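Local coordinates for Rep (Escherichia coli, PDB 3VW4), which binds the replication origin of plasmid ColE2-P9 through its DNA-binding domain and as an initiator-primase unwinds the duplex to start replication, at a contact of chain A with DNA. Coordinates in Å, arbitrary orientation; residue numbers count along the deposited sequence, not the author numbering.

Contact 1: a contact of chain A with DNA. Residues 96-99, 102, 104-105. With nucleotides of chain B.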
# COMPACT_ATOMS: atom_id res chain seq x y z
N ARG A 96 19.39 -0.17 12.14
CA ARG A 96 19.07 0.00 13.55
C ARG A 96 20.10 0.75 14.45
O ARG A 96 21.25 0.30 14.59
CB ARG A 96 18.81 -1.35 14.16
CG ARG A 96 17.36 -1.66 14.19
CD ARG A 96 17.19 -2.82 15.10
NE ARG A 96 16.72 -2.40 16.40
CZ ARG A 96 16.16 -3.23 17.27
NH1 ARG A 96 16.03 -4.53 16.97
NH2 ARG A 96 15.74 -2.79 18.44
N ALA A 97 19.66 1.85 15.07
CA ALA A 97 20.45 2.59 16.08
C ALA A 97 20.48 1.87 17.45
O ALA A 97 19.59 1.06 17.74
CB ALA A 97 19.90 4.00 16.22
N ALA A 98 21.49 2.15 18.28
CA ALA A 98 21.59 1.50 19.62
C ALA A 98 20.41 1.89 20.48
O ALA A 98 19.94 3.01 20.36
CB ALA A 98 22.90 1.86 20.32
N VAL A 99 19.90 0.98 21.32
CA VAL A 99 18.77 1.34 22.18
C VAL A 99 19.36 1.88 23.47
O VAL A 99 20.25 1.25 24.02
CB VAL A 99 17.76 0.17 22.42
CG1 VAL A 99 18.45 -1.16 22.57
CG2 VAL A 99 16.85 0.43 23.63
N SER A 102 20.00 -0.07 27.25
CA SER A 102 20.56 -1.44 27.27
C SER A 102 21.99 -1.53 27.85
O SER A 102 22.82 -0.60 27.68
CB SER A 102 20.62 -1.97 25.84
OG SER A 102 21.60 -1.24 25.08
N ARG A 104 24.53 -3.01 26.70
CA ARG A 104 25.40 -2.60 25.61
C ARG A 104 25.56 -1.07 25.52
O ARG A 104 26.63 -0.60 25.18
CB ARG A 104 24.88 -3.19 24.29
CG ARG A 104 25.95 -3.69 23.34
CD ARG A 104 25.52 -4.98 22.62
NE ARG A 104 26.48 -5.36 21.58
CZ ARG A 104 26.80 -6.62 21.26
NH1 ARG A 104 27.71 -6.87 20.32
NH2 ARG A 104 26.24 -7.63 21.92
N SER A 105 24.53 -0.30 25.85
CA SER A 105 24.61 1.15 25.68
C SER A 105 25.07 1.93 26.91
O SER A 105 25.86 2.85 26.79
CB SER A 105 23.29 1.71 25.18
OG SER A 105 23.09 1.33 23.85
P DT B 12 24.21 -2.55 8.93
OP1 DT B 12 24.56 -1.20 8.36
OP2 DT B 12 25.01 -3.77 8.56
O5' DT B 12 23.93 -2.58 10.51
C5' DT B 12 22.90 -1.78 11.09
C4' DT B 12 22.34 -2.48 12.31
O4' DT B 12 21.73 -3.73 11.94
C3' DT B 12 23.33 -2.84 13.42
O3' DT B 12 23.19 -1.91 14.50
C2' DT B 12 22.86 -4.21 13.91
C1' DT B 12 21.55 -4.43 13.15
N1 DT B 12 21.20 -5.85 12.85
C2 DT B 12 20.13 -6.40 13.53
O2 DT B 12 19.46 -5.77 14.33
N3 DT B 12 19.88 -7.72 13.25
C4 DT B 12 20.56 -8.52 12.35
O4 DT B 12 20.20 -9.68 12.19
C5 DT B 12 21.66 -7.88 11.66
C7 DT B 12 22.47 -8.68 10.69
C6 DT B 12 21.93 -6.60 11.95
P DC B 13 24.07 -1.93 15.85
OP1 DC B 13 24.47 -0.50 16.02
OP2 DC B 13 25.09 -3.02 15.75
O5' DC B 13 23.08 -2.35 17.02
C5' DC B 13 21.94 -1.54 17.30
C4' DC B 13 20.82 -2.43 17.78
O4' DC B 13 20.66 -3.51 16.84
C3' DC B 13 21.12 -3.14 19.08
O3' DC B 13 20.90 -2.24 20.17
C2' DC B 13 20.20 -4.35 19.03
C1' DC B 13 20.12 -4.64 17.53
N1 DC B 13 20.82 -5.84 17.03
C2 DC B 13 20.32 -7.10 17.37
O2 DC B 13 19.35 -7.18 18.14
N3 DC B 13 20.93 -8.20 16.86
C4 DC B 13 21.98 -8.07 16.05
N4 DC B 13 22.56 -9.19 15.59
C5 DC B 13 22.50 -6.80 15.69
C6 DC B 13 21.89 -5.71 16.19
P DT B 14 21.95 -2.29 21.38
OP1 DT B 14 21.51 -1.13 22.19
OP2 DT B 14 23.36 -2.36 20.87
O5' DT B 14 21.56 -3.70 22.03
C5' DT B 14 20.32 -3.85 22.72
C4' DT B 14 20.06 -5.32 22.92
O4' DT B 14 20.22 -6.01 21.67
C3' DT B 14 21.05 -6.02 23.84
O3' DT B 14 20.73 -5.75 25.22
C2' DT B 14 20.94 -7.47 23.41
C1' DT B 14 20.60 -7.37 21.92
N1 DT B 14 21.68 -7.69 20.97
C2 DT B 14 21.91 -8.99 20.59
O2 DT B 14 21.32 -9.95 21.07
N3 DT B 14 22.88 -9.14 19.63
C4 DT B 14 23.64 -8.14 19.05
O4 DT B 14 24.50 -8.43 18.21
C5 DT B 14 23.33 -6.80 19.48
C7 DT B 14 24.07 -5.65 18.88
C6 DT B 14 22.36 -6.64 20.39
P DG B 15 21.80 -5.61 26.43
OP1 DG B 15 21.17 -4.81 27.50
OP2 DG B 15 23.17 -5.25 25.92
O5' DG B 15 21.80 -7.13 26.89
C5' DG B 15 20.63 -7.68 27.50
C4' DG B 15 20.78 -9.18 27.50
O4' DG B 15 21.25 -9.54 26.18
C3' DG B 15 21.84 -9.69 28.48
O3' DG B 15 21.51 -10.98 28.98
C2' DG B 15 23.09 -9.77 27.61
C1' DG B 15 22.50 -10.21 26.28
N9 DG B 15 23.27 -9.87 25.09
C8 DG B 15 23.73 -8.63 24.72
N7 DG B 15 24.34 -8.64 23.56
C5 DG B 15 24.26 -9.96 23.14
C6 DG B 15 24.74 -10.58 21.96
O6 DG B 15 25.37 -10.07 21.02
N1 DG B 15 24.45 -11.94 21.94
C2 DG B 15 23.76 -12.62 22.92
N2 DG B 15 23.56 -13.93 22.71
N3 DG B 15 23.30 -12.05 24.03
C4 DG B 15 23.60 -10.73 24.07

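Contact 2: a contact of chain A with DNA. Residues 83, 86-87, 89-92, 94. With nucleotides of chain C; nucleotides of chain B.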
# COMPACT_ATOMS: atom_id res chain seq x y z
N GLN A 83 4.35 -6.15 -1.51
CA GLN A 83 4.84 -5.72 -0.21
C GLN A 83 6.18 -6.37 0.09
O GLN A 83 6.99 -5.83 0.87
CB GLN A 83 3.82 -6.07 0.83
CG GLN A 83 2.54 -5.29 0.69
CD GLN A 83 2.72 -3.93 1.33
OE1 GLN A 83 2.13 -3.66 2.45
NE2 GLN A 83 3.61 -3.10 0.74
N ARG A 86 8.82 -4.13 -2.06
CA ARG A 86 9.06 -2.86 -1.31
C ARG A 86 9.80 -3.13 0.01
O ARG A 86 10.78 -2.48 0.31
CB ARG A 86 7.74 -2.12 -1.02
CG ARG A 86 6.90 -2.03 -2.26
CD ARG A 86 5.67 -1.21 -2.04
NE ARG A 86 4.95 -0.84 -3.27
CZ ARG A 86 3.84 -0.10 -3.25
NH1 ARG A 86 3.41 0.33 -2.07
NH2 ARG A 86 3.20 0.23 -4.39
N GLY A 87 9.35 -4.11 0.77
CA GLY A 87 9.98 -4.40 2.02
C GLY A 87 11.43 -4.75 1.78
O GLY A 87 12.25 -4.52 2.64
N LYS A 89 13.53 -3.48 -0.55
CA LYS A 89 14.22 -2.20 -0.73
C LYS A 89 14.43 -1.60 0.65
O LYS A 89 15.58 -1.27 1.00
CB LYS A 89 13.39 -1.25 -1.59
CG LYS A 89 14.14 -0.56 -2.71
CD LYS A 89 14.03 -1.27 -4.07
CE LYS A 89 12.59 -1.40 -4.64
NZ LYS A 89 11.78 -0.17 -4.93
N GLY A 90 13.35 -1.58 1.44
CA GLY A 90 13.27 -0.95 2.76
C GLY A 90 14.22 -1.50 3.80
O GLY A 90 15.01 -0.78 4.39
N GLY A 91 14.19 -2.80 4.02
CA GLY A 91 15.15 -3.42 4.93
C GLY A 91 16.60 -3.24 4.52
O GLY A 91 17.49 -3.24 5.37
N THR A 92 16.82 -3.09 3.22
CA THR A 92 18.15 -2.95 2.67
C THR A 92 18.79 -1.61 3.00
O THR A 92 19.97 -1.60 3.38
CB THR A 92 18.21 -3.25 1.14
OG1 THR A 92 17.88 -4.64 0.93
CG2 THR A 92 19.64 -2.97 0.52
N SER A 94 18.14 0.45 5.50
CA SER A 94 17.66 0.81 6.81
C SER A 94 18.57 0.19 7.86
O SER A 94 18.88 -1.00 7.79
CB SER A 94 16.25 0.27 7.05
OG SER A 94 16.32 -1.07 7.53
P DA C 15 13.38 3.44 14.55
OP1 DA C 15 14.38 4.31 15.24
OP2 DA C 15 11.93 3.68 14.71
O5' DA C 15 13.79 3.28 13.03
C5' DA C 15 15.01 2.60 12.68
C4' DA C 15 15.05 2.31 11.20
O4' DA C 15 14.32 1.10 10.92
C3' DA C 15 14.46 3.39 10.29
O3' DA C 15 15.42 3.46 9.25
C2' DA C 15 13.10 2.82 9.90
C1' DA C 15 13.39 1.33 9.86
N9 DA C 15 12.31 0.35 10.02
C8 DA C 15 11.22 0.37 10.85
N7 DA C 15 10.52 -0.74 10.82
C5 DA C 15 11.22 -1.56 9.94
C6 DA C 15 11.00 -2.88 9.48
N6 DA C 15 9.97 -3.64 9.85
N1 DA C 15 11.91 -3.40 8.63
C2 DA C 15 12.95 -2.65 8.26
N3 DA C 15 13.26 -1.40 8.62
C4 DA C 15 12.35 -0.91 9.47
P DG C 16 15.56 4.82 8.44
OP1 DG C 16 16.97 5.20 8.25
OP2 DG C 16 14.58 5.73 9.10
O5' DG C 16 15.15 4.61 6.92
C5' DG C 16 15.52 3.40 6.23
C4' DG C 16 14.32 2.78 5.53
O4' DG C 16 13.45 2.09 6.45
C3' DG C 16 13.39 3.69 4.73
O3' DG C 16 13.90 3.81 3.40
C2' DG C 16 12.06 2.96 4.78
C1' DG C 16 12.35 1.73 5.64
N9 DG C 16 11.26 1.25 6.49
C8 DG C 16 10.46 1.98 7.33
N7 DG C 16 9.50 1.27 7.87
C5 DG C 16 9.66 0.01 7.33
C6 DG C 16 8.89 -1.18 7.51
O6 DG C 16 7.89 -1.34 8.20
N1 DG C 16 9.39 -2.23 6.75
C2 DG C 16 10.46 -2.15 5.90
N2 DG C 16 10.79 -3.28 5.27
N3 DG C 16 11.18 -1.06 5.71
C4 DG C 16 10.73 -0.02 6.46
P DC C 17 13.16 4.69 2.29
OP1 DC C 17 14.23 5.32 1.49
OP2 DC C 17 12.04 5.50 2.85
O5' DC C 17 12.42 3.72 1.27
C5' DC C 17 12.99 2.48 0.87
C4' DC C 17 11.86 1.56 0.47
O4' DC C 17 11.14 1.08 1.62
C3' DC C 17 10.81 2.24 -0.39
O3' DC C 17 11.33 2.05 -1.71
C2' DC C 17 9.50 1.54 -0.01
C1' DC C 17 9.86 0.67 1.19
N1 DC C 17 8.97 0.77 2.35
C2 DC C 17 8.35 -0.39 2.81
O2 DC C 17 8.51 -1.44 2.17
N3 DC C 17 7.55 -0.34 3.91
C4 DC C 17 7.42 0.82 4.57
N4 DC C 17 6.66 0.83 5.67
C5 DC C 17 8.09 2.00 4.16
C6 DC C 17 8.85 1.93 3.06
P DG B 7 -1.17 -5.65 6.70
OP1 DG B 7 -2.58 -5.93 6.36
OP2 DG B 7 -0.65 -5.65 8.11
O5' DG B 7 -0.47 -6.89 5.99
C5' DG B 7 -0.54 -7.02 4.57
C4' DG B 7 0.83 -7.40 4.10
O4' DG B 7 1.75 -6.28 4.19
C3' DG B 7 1.45 -8.54 4.91
O3' DG B 7 1.99 -9.36 3.88
C2' DG B 7 2.49 -7.84 5.78
C1' DG B 7 2.93 -6.67 4.93
N9 DG B 7 3.42 -5.47 5.60
C8 DG B 7 2.91 -4.89 6.73
N7 DG B 7 3.44 -3.72 6.99
C5 DG B 7 4.32 -3.50 5.94
C6 DG B 7 5.17 -2.40 5.68
O6 DG B 7 5.32 -1.37 6.34
N1 DG B 7 5.91 -2.60 4.51
C2 DG B 7 5.79 -3.69 3.68
N2 DG B 7 6.54 -3.68 2.57
N3 DG B 7 4.98 -4.70 3.90
C4 DG B 7 4.29 -4.55 5.05
P DC B 8 2.87 -10.63 4.12
OP1 DC B 8 2.41 -11.43 2.96
OP2 DC B 8 2.67 -11.13 5.48
O5' DC B 8 4.42 -10.20 4.05
C5' DC B 8 4.86 -9.44 2.94
C4' DC B 8 6.21 -8.83 3.20
O4' DC B 8 6.10 -7.71 4.10
C3' DC B 8 7.22 -9.78 3.85
O3' DC B 8 7.96 -10.41 2.80
C2' DC B 8 8.06 -8.86 4.74
C1' DC B 8 7.41 -7.49 4.59
N1 DC B 8 7.29 -6.61 5.74
C2 DC B 8 7.94 -5.37 5.68
O2 DC B 8 8.70 -5.15 4.72
N3 DC B 8 7.76 -4.48 6.68
C4 DC B 8 6.95 -4.77 7.70
N4 DC B 8 6.80 -3.85 8.65
C5 DC B 8 6.24 -6.00 7.77
C6 DC B 8 6.43 -6.88 6.77
P DT B 9 9.20 -11.35 3.13
OP1 DT B 9 9.40 -12.33 2.03
OP2 DT B 9 9.03 -11.83 4.50
O5' DT B 9 10.51 -10.44 3.18
C5' DT B 9 10.74 -9.41 2.17
C4' DT B 9 12.03 -8.69 2.48
O4' DT B 9 11.79 -7.64 3.45
C3' DT B 9 13.15 -9.58 3.03
O3' DT B 9 14.28 -9.34 2.18
C2' DT B 9 13.36 -9.09 4.46
C1' DT B 9 12.74 -7.70 4.51
N1 DT B 9 12.02 -7.36 5.76
C2 DT B 9 12.20 -6.10 6.29
O2 DT B 9 12.97 -5.29 5.82
N3 DT B 9 11.46 -5.84 7.42
C4 DT B 9 10.56 -6.68 8.04
O4 DT B 9 9.95 -6.30 9.03
C5 DT B 9 10.41 -7.99 7.42
C7 DT B 9 9.46 -8.97 8.02
C6 DT B 9 11.13 -8.25 6.31
P DT B 10 15.75 -9.93 2.29
OP1 DT B 10 16.25 -9.73 0.89
OP2 DT B 10 15.76 -11.26 2.93
O5' DT B 10 16.39 -8.81 3.22
C5' DT B 10 16.50 -7.45 2.72
C4' DT B 10 17.33 -6.60 3.65
O4' DT B 10 16.57 -6.24 4.83
C3' DT B 10 18.62 -7.26 4.17
O3' DT B 10 19.60 -6.21 4.08
C2' DT B 10 18.25 -7.70 5.58
C1' DT B 10 17.26 -6.62 6.01
N1 DT B 10 16.25 -7.02 7.00
C2 DT B 10 15.81 -6.06 7.89
O2 DT B 10 16.24 -4.91 7.90
N3 DT B 10 14.87 -6.50 8.79
C4 DT B 10 14.33 -7.77 8.87
O4 DT B 10 13.49 -8.02 9.74
C5 DT B 10 14.83 -8.72 7.91
C7 DT B 10 14.32 -10.13 7.94
C6 DT B 10 15.76 -8.30 7.04
P DA B 11 21.20 -6.29 4.21
OP1 DA B 11 21.75 -5.59 3.00
OP2 DA B 11 21.57 -7.70 4.58
O5' DA B 11 21.47 -5.36 5.48
C5' DA B 11 20.90 -4.03 5.59
C4' DA B 11 20.93 -3.59 7.04
O4' DA B 11 19.87 -4.21 7.82
C3' DA B 11 22.24 -3.93 7.76
O3' DA B 11 22.70 -2.75 8.43
C2' DA B 11 21.86 -5.06 8.71
C1' DA B 11 20.40 -4.78 9.00
N9 DA B 11 19.64 -5.99 9.30
C8 DA B 11 19.83 -7.25 8.79
N7 DA B 11 19.02 -8.15 9.30
C5 DA B 11 18.25 -7.44 10.20
C6 DA B 11 17.21 -7.82 11.06
N6 DA B 11 16.73 -9.07 11.14
N1 DA B 11 16.65 -6.87 11.85
C2 DA B 11 17.13 -5.62 11.77
N3 DA B 11 18.10 -5.13 10.99
C4 DA B 11 18.63 -6.11 10.23

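Contact 1: a contact of chain A with DNA
At DT12 the chain enters along the minor-groove side of the strand. Arg96 bends at chi3 (101°), so that its CD approaches O2 of the DT12 base and its guanidinium runs on to DC13. There one face of the guanidinium sits over the sugar, C1' lying 3.9 Å off its plane toward the rim; this is packing, without a hydrogen bond to the base. The backbone then follows the phosphates. At DT14, OP1 accepts from the backbone N of Val99 at 2.8 Å and the hydroxyl OG of Ser102 at 2.9 Å, though that hydroxyl has one hydrogen for OP1 and the in-plane Val99 O. Ser105 OG meets the same carbonyl O from above its plane at 2.8 Å and may steady the turn. One step on, OP2 of DG15 takes the backbone N-H of Arg104 at 2.7 Å. The Arg104 side chain, bent at chi2 (142°), reaches into the major groove, where NH2 donates to DG15 N7 at 2.7 Å, in the guanidinium plane, and to O6, tilted out of it. The DT14 methyl C7 packs under the guanidinium, whose NH2 also lies over the thymine face. With an alanine in place of Arg104 these contacts go, which would probably weaken recognition of this guanine. Leading through helix 103-106 into what is likely the helix-turn-helix, the site fixes the domain on one backbone while Arg104 reads guanine.

Contact 2: a contact of chain A with DNA
Helix 76-92 lies in the minor groove with its glycine side against the floor. Gly87, Gly90 and Gly91 have no side chains to hold the helix off, so the backbone itself comes down to the bases. Much of the reading is done by carbonyls. Gln83 O accepts from the guanine amino N2 of DG7 at 2.8 Å, nearly straight (161° at H) and on a lone pair in the carbonyl plane. Gly87 O takes N2 of DG16 at 3.2 Å, more bent, again on a lone pair. Each amino group still pairs through its other N-H, so two G·C pairs are recognised without being broken.

Among the groups at hand the contact rests on carbonyls and amino groups, and no salt bridge is formed. Arg86 is extended (chi2 -175°) and runs along the groove past the DG7-DC17 pair; its CB touches DC17 O2 at 3.4 Å. Lys89 folds back on itself at chi2, chi3 and chi4, and its NZ stays 3.9 Å from O3' of DC17, too long for a hydrogen bond, though its charge may still favour the backbone.

No residue of this patch stacks on a base: none carries an aromatic ring, and none is wedged between the base pairs. The Gln83 amide, bent at chi2 (-81°), instead packs at the sugar edge of DG7, with CD 3.5 Å from N3. As modelled, OE1 lies by the acceptors O4' and N3, so the orientation of the amide is doubtful. Thr92 turns OG1 toward C4' of DT10 along the groove wall.

Ser94, just past the helix end, packs CB on the DG16 sugar, and its OG lies 3.3 Å from both the adenine N3 of DA15 and the carbonyl O of Gly91, with one hydroxyl hydrogen to serve the two acceptors.

The C-alpha centres of contact 1 and contact 2 lie about 21 Å apart, yet the two run on almost without a break. In the protein, contact 2 ends just beyond helix 76-92, and contact 1 takes up the extended stretch that follows and the short helix 103-106. They share no residue or nucleotide, but chain B continues from DG7-DA11 in contact 2 to DT12-DG15 in contact 1; chain C joins in contact 2. A single Rep molecule thus tracks the origin from a minor-groove helix to a major-groove reading head, which is likely to lengthen the sequence it can sense.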